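Side-chain contacts in protein CbbY (Rhodobacter sphaeroides, PDB 4UAS), which selectively dephosphorylates xylulose-1,5-bisphosphate, a potent rubisco inhibitor that rubisco itself makes, and needs magnesium to do so: residues W37-Y42 with P195-R200; A183-G188 with G206-L211. One frame throughout, in Å; residues are numbered along the deposited sequence. Where two conformers were deposited one is given.

Contact 1: W37-Y42 with P195-R200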
loop_
_atom_site.group_PDB
_atom_site.type_symbol
_atom_site.label_atom_id
_atom_site.label_comp_id
_atom_site.label_asym_id
_atom_site.label_seq_id
_atom_site.Cartn_x
_atom_site.Cartn_y
_atom_site.Cartn_z
ATOM N N TRP A 37 6.033 -3.721 19.019
ATOM C CA TRP A 37 6.650 -4.220 17.821
ATOM C C TRP A 37 7.874 -3.402 17.404
ATOM O O TRP A 37 7.767 -2.249 16.998
ATOM C CB TRP A 37 5.630 -4.202 16.672
ATOM C CG TRP A 37 4.454 -5.128 16.879
ATOM C CD1 TRP A 37 4.318 -6.081 17.769
ATOM C CD2 TRP A 37 3.260 -5.143 16.060
ATOM N NE1 TRP A 37 3.107 -6.719 17.648
ATOM C CE2 TRP A 37 2.442 -6.168 16.580
ATOM C CE3 TRP A 37 2.795 -4.420 14.956
ATOM C CZ2 TRP A 37 1.207 -6.483 16.015
ATOM C CZ3 TRP A 37 1.566 -4.742 14.435
ATOM C CH2 TRP A 37 0.780 -5.754 14.939
ATOM N N ASP A 38 9.051 -4.000 17.609
ATOM C CA ASP A 38 10.287 -3.402 17.143
ATOM C C ASP A 38 10.437 -3.615 15.641
ATOM O O ASP A 38 9.664 -4.347 15.027
ATOM C CB ASP A 38 11.516 -3.796 17.978
ATOM C CG ASP A 38 11.838 -5.238 17.990
ATOM O OD1 ASP A 38 11.583 -5.981 17.004
ATOM O OD2 ASP A 38 12.467 -5.685 19.054
ATOM N N ARG A 39 11.426 -2.981 15.030
ATOM C CA ARG A 39 11.610 -3.131 13.593
ATOM C C ARG A 39 11.847 -4.548 13.117
ATOM O O ARG A 39 11.372 -4.969 12.078
ATOM C CB ARG A 39 12.747 -2.265 13.071
ATOM C CG ARG A 39 12.450 -0.836 12.981
ATOM C CD ARG A 39 13.631 -0.074 12.458
ATOM N NE ARG A 39 13.338 1.282 12.125
ATOM C CZ ARG A 39 14.221 2.113 11.601
ATOM N NH1 ARG A 39 15.473 1.764 11.353
ATOM N NH2 ARG A 39 13.885 3.344 11.322
ATOM N N GLU A 40 12.620 -5.302 13.914
ATOM C CA GLU A 40 12.906 -6.671 13.541
ATOM C C GLU A 40 11.604 -7.484 13.468
ATOM O O GLU A 40 11.363 -8.235 12.503
ATOM C CB GLU A 40 13.892 -7.286 14.558
ATOM C CG GLU A 40 14.164 -8.743 14.321
ATOM C CD GLU A 40 15.278 -9.328 15.191
ATOM O OE1 GLU A 40 16.041 -8.628 15.812
ATOM O OE2 GLU A 40 15.518 -10.524 15.095
ATOM N N GLU A 41 10.766 -7.357 14.503
ATOM C CA GLU A 41 9.514 -8.122 14.492
ATOM C C GLU A 41 8.567 -7.553 13.413
ATOM O O GLU A 41 7.861 -8.312 12.739
ATOM C CB GLU A 41 8.884 -8.133 15.856
ATOM C CG GLU A 41 7.540 -8.815 15.901
ATOM C CD GLU A 41 7.100 -9.230 17.259
ATOM O OE1 GLU A 41 7.561 -8.648 18.227
ATOM O OE2 GLU A 41 6.317 -10.150 17.375
ATOM N N TYR A 42 8.519 -6.242 13.249
ATOM C CA TYR A 42 7.608 -5.684 12.266
ATOM C C TYR A 42 7.964 -6.108 10.862
ATOM O O TYR A 42 7.066 -6.385 10.017
ATOM C CB TYR A 42 7.566 -4.133 12.433
ATOM C CG TYR A 42 6.352 -3.529 11.765
ATOM C CD1 TYR A 42 5.061 -3.862 12.200
ATOM C CD2 TYR A 42 6.451 -2.648 10.695
ATOM C CE1 TYR A 42 3.916 -3.298 11.652
ATOM C CE2 TYR A 42 5.344 -2.082 10.129
ATOM C CZ TYR A 42 4.083 -2.383 10.585
ATOM O OH TYR A 42 2.948 -1.889 9.991
ATOM N N PRO A 195 11.756 -1.189 -4.275
ATOM C CA PRO A 195 11.624 -1.532 -2.847
ATOM C C PRO A 195 11.943 -0.405 -1.927
ATOM O O PRO A 195 12.420 0.647 -2.334
ATOM C CB PRO A 195 12.550 -2.711 -2.675
ATOM C CG PRO A 195 13.535 -2.514 -3.671
ATOM C CD PRO A 195 12.965 -1.788 -4.892
ATOM N N GLY A 196 11.699 -0.632 -0.678
ATOM C CA GLY A 196 12.030 0.324 0.350
ATOM C C GLY A 196 12.555 -0.392 1.525
ATOM O O GLY A 196 12.944 -1.559 1.448
ATOM N N PHE A 197 12.601 0.328 2.645
ATOM C CA PHE A 197 13.282 -0.145 3.788
ATOM C C PHE A 197 12.931 -1.600 4.199
ATOM O O PHE A 197 13.795 -2.447 4.473
ATOM C CB PHE A 197 13.037 0.826 5.020
ATOM C CG PHE A 197 13.665 0.363 6.292
ATOM C CD1 PHE A 197 15.005 0.334 6.426
ATOM C CD2 PHE A 197 12.879 0.028 7.400
ATOM C CE1 PHE A 197 15.592 -0.101 7.571
ATOM C CE2 PHE A 197 13.466 -0.369 8.557
ATOM C CZ PHE A 197 14.819 -0.469 8.655
ATOM N N TYR A 198 11.637 -1.843 4.306
ATOM C CA TYR A 198 11.175 -3.101 4.838
ATOM C C TYR A 198 11.114 -4.214 3.802
ATOM O O TYR A 198 10.833 -5.346 4.147
ATOM C CB TYR A 198 9.822 -2.935 5.489
ATOM C CG TYR A 198 9.875 -2.397 6.880
ATOM C CD1 TYR A 198 9.342 -1.153 7.207
ATOM C CD2 TYR A 198 10.379 -3.164 7.899
ATOM C CE1 TYR A 198 9.329 -0.704 8.508
ATOM C CE2 TYR A 198 10.386 -2.713 9.244
ATOM C CZ TYR A 198 9.856 -1.478 9.520
ATOM O OH TYR A 198 9.845 -1.096 10.839
ATOM N N THR A 199 11.375 -3.931 2.524
ATOM C CA THR A 199 11.277 -4.913 1.443
ATOM C C THR A 199 12.541 -5.128 0.643
ATOM O O THR A 199 12.549 -5.950 -0.242
ATOM C CB THR A 199 10.106 -4.615 0.534
ATOM O OG1 THR A 199 10.365 -3.350 -0.096
ATOM C CG2 THR A 199 8.788 -4.646 1.269
ATOM N N ARG A 200 13.578 -4.387 0.959
ATOM C CA ARG A 200 14.779 -4.449 0.170
ATOM C C ARG A 200 15.455 -5.831 0.118
ATOM O O ARG A 200 16.132 -6.162 -0.867
ATOM C CB ARG A 200 15.772 -3.409 0.610
ATOM C CG ARG A 200 16.630 -3.010 -0.569
ATOM C CD ARG A 200 17.518 -1.914 -0.094
ATOM N NE ARG A 200 16.828 -0.706 0.431
ATOM C CZ ARG A 200 16.238 0.167 -0.359
ATOM N NH1 ARG A 200 15.671 1.234 0.172
ATOM N NH2 ARG A 200 16.193 -0.056 -1.613
#

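Contact 2: A183-G188 with G206-L211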
loop_
_atom_site.group_PDB
_atom_site.type_symbol
_atom_site.label_atom_id
_atom_site.label_comp_id
_atom_site.label_asym_id
_atom_site.label_seq_id
_atom_site.Cartn_x
_atom_site.Cartn_y
_atom_site.Cartn_z
ATOM N N ALA A 183 0.596 -10.338 -6.520
ATOM C CA ALA A 183 -0.798 -9.970 -6.716
ATOM C C ALA A 183 -0.962 -9.344 -8.077
ATOM O O ALA A 183 -1.930 -9.688 -8.796
ATOM C CB ALA A 183 -1.225 -9.033 -5.620
ATOM N N ALA A 184 -0.087 -8.402 -8.465
ATOM C CA ALA A 184 -0.199 -7.787 -9.765
ATOM C C ALA A 184 -0.043 -8.777 -10.884
ATOM O O ALA A 184 -0.811 -8.787 -11.856
ATOM C CB ALA A 184 0.825 -6.651 -9.878
ATOM N N LYS A 185 0.976 -9.607 -10.783
ATOM C CA LYS A 185 1.231 -10.589 -11.837
ATOM C C LYS A 185 0.093 -11.574 -12.003
ATOM O O LYS A 185 -0.270 -11.967 -13.124
ATOM C CB LYS A 185 2.560 -11.295 -11.590
ATOM C CG LYS A 185 3.756 -10.426 -11.817
ATOM C CD LYS A 185 3.973 -10.387 -13.386
ATOM C CE LYS A 185 4.821 -9.242 -13.785
ATOM N NZ LYS A 185 5.125 -9.391 -15.258
ATOM N N GLY A 186 -0.526 -11.984 -10.894
ATOM C CA GLY A 186 -1.706 -12.873 -10.934
ATOM C C GLY A 186 -2.898 -12.261 -11.615
ATOM O O GLY A 186 -3.759 -12.969 -12.102
ATOM N N ALA A 187 -2.976 -10.924 -11.633
ATOM C CA ALA A 187 -4.020 -10.191 -12.325
ATOM C C ALA A 187 -3.656 -9.899 -13.779
ATOM O O ALA A 187 -4.379 -9.227 -14.468
ATOM C CB ALA A 187 -4.345 -8.916 -11.556
ATOM N N GLY A 188 -2.531 -10.438 -14.248
ATOM C CA GLY A 188 -2.108 -10.283 -15.633
ATOM C C GLY A 188 -1.384 -8.994 -15.932
ATOM O O GLY A 188 -1.239 -8.620 -17.103
ATOM N N GLY A 206 10.605 -11.846 -11.922
ATOM C CA GLY A 206 9.510 -11.513 -12.831
ATOM C C GLY A 206 9.027 -10.078 -12.797
ATOM O O GLY A 206 8.157 -9.769 -13.601
ATOM N N ALA A 207 9.579 -9.207 -11.948
ATOM C CA ALA A 207 9.259 -7.830 -12.102
ATOM C C ALA A 207 9.675 -7.393 -13.480
ATOM O O ALA A 207 10.734 -7.763 -13.997
ATOM C CB ALA A 207 9.994 -6.997 -11.029
ATOM N N ASP A 208 8.865 -6.578 -14.112
ATOM C CA ASP A 208 9.197 -6.091 -15.485
ATOM C C ASP A 208 10.357 -5.073 -15.444
ATOM O O ASP A 208 11.162 -5.046 -16.347
ATOM C CB ASP A 208 7.971 -5.538 -16.112
ATOM C CG ASP A 208 7.022 -6.676 -16.409
ATOM O OD1 ASP A 208 7.122 -7.340 -17.456
ATOM O OD2 ASP A 208 6.166 -6.930 -15.509
ATOM N N ARG A 209 10.382 -4.226 -14.403
ATOM C CA ARG A 209 11.556 -3.412 -14.079
ATOM C C ARG A 209 11.677 -3.447 -12.554
ATOM O O ARG A 209 10.710 -3.490 -11.835
ATOM C CB ARG A 209 11.452 -1.971 -14.564
ATOM C CG ARG A 209 11.284 -1.813 -16.063
ATOM C CD ARG A 209 11.164 -0.374 -16.517
ATOM N NE ARG A 209 12.364 0.409 -16.287
ATOM C CZ ARG A 209 12.380 1.723 -16.382
ATOM N NH1 ARG A 209 11.284 2.409 -16.699
ATOM N NH2 ARG A 209 13.487 2.398 -16.076
ATOM N N LEU A 210 12.945 -3.343 -12.102
ATOM C CA LEU A 210 13.281 -3.278 -10.682
ATOM C C LEU A 210 14.146 -2.040 -10.535
ATOM O O LEU A 210 15.268 -2.011 -11.072
ATOM C CB LEU A 210 13.961 -4.525 -10.193
ATOM C CG LEU A 210 14.396 -4.534 -8.761
ATOM C CD1 LEU A 210 13.193 -4.434 -7.829
ATOM C CD2 LEU A 210 15.170 -5.805 -8.451
ATOM N N LEU A 211 13.662 -1.028 -9.834
ATOM C CA LEU A 211 14.273 0.293 -9.800
ATOM C C LEU A 211 14.652 0.678 -8.393
ATOM O O LEU A 211 13.891 0.427 -7.436
ATOM C CB LEU A 211 13.247 1.331 -10.278
ATOM C CG LEU A 211 12.670 1.115 -11.695
ATOM C CD1 LEU A 211 11.691 2.227 -11.987
ATOM C CD2 LEU A 211 13.727 1.031 -12.747
HETATM O O HOH W 1 7.097 -11.442 -15.476
#

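Contact 1: W37-Y42 with P195-R200
Y198 reaches from the loop after strand 190-193 to the start of helix 39-45, where R39 and Y42 receive it. This joins the Rossmann-like core of a HAD phosphatase to its helical cap, beside the substrate site. The edge of the Y42 ring is turned toward the Y198 face in a T-shaped stack, with centroids 5.6 Å apart and planes at 74°. The touch is made by Y42 CD2, 3.8 Å from Y198 CZ. In Y42, CG stands opposite the backbone N (chi1 -162°), and the ring passes across the end of Y198 while OH runs on to the substrate-binding E17. R39 crosses Y198 at about a right angle, and its CG lies 3.4 Å from Y198 OH. The R39 chain runs on extended and carries the guanidinium to F197. F197 CE2 and CZ lie over one guanidinium face, off its centre and with the planes 55° apart; R39 NH1 is 3.6 Å from F197 CZ. Within the loop, F197 CD2 sits over the centre of one Y198 face. Rings and chains thus make the contact, while E18 of helix 17-31 binds both R39 NE and Y198 OH. Its charge probably offsets that of R39 and helps hold cap and loop together.

Contact 2: A183-G188 with G206-L211
The carboxylate of D208 is the flat group here, and K185 NZ meets it at OD2, on the syn side and 20° out of the carboxylate plane. This is a salt bridge with a hydrogen bond of 2.7 Å from K185 NZ to D208 OD2. The same oxygen also accepts from the backbone N of C191, so two donors grip it. The other oxygen, D208 OD1, stays 3.6 Å from K185 NZ. K185 gets there by a bend at chi2 (-79°), after which the chain runs extended to the ammonium. On the way K185 CE packs 3.4 Å from G206 O. A water joins the group: it accepts from K185 NZ at 2.9 Å and donates to G206 O at 2.7 Å. With an alanine at K185, D208 would probably lose its charged mate and the water its ammonium donor. The contact lies at the surface, away from the annotated sites. K185 stands near the C-terminal end of helix 178-186, which closes in a Schellman motif with G188 at positive phi. D208 leads into the short edge strand 209-210, which runs parallel to strand 190-193; the salt bridge thus ties the helix before strand 190-193 to the turn before its neighbour.

The two contacts alternate along the chain: 37-42, 183-188, 195-200, then 206-211. Their centres are 21 Å apart. Both use chain that flanks strand 190-193 of the parallel sheet. Helix 178-186 precedes that strand, the 195-200 loop follows it, and 206-211 leads into the short edge strand 209-210. The later segments also meet directly, as P195 CD packs 3.5 Å from L211 O. Contact 2 stays within the HAD core, at the surface and away from the substrate site. Contact 1 spans core and cap, carrying the loop across to helix 39-45, next to the substrate-binding residues E17 and R54, with the Y198 side chain about 9 Å from the magnesium ion.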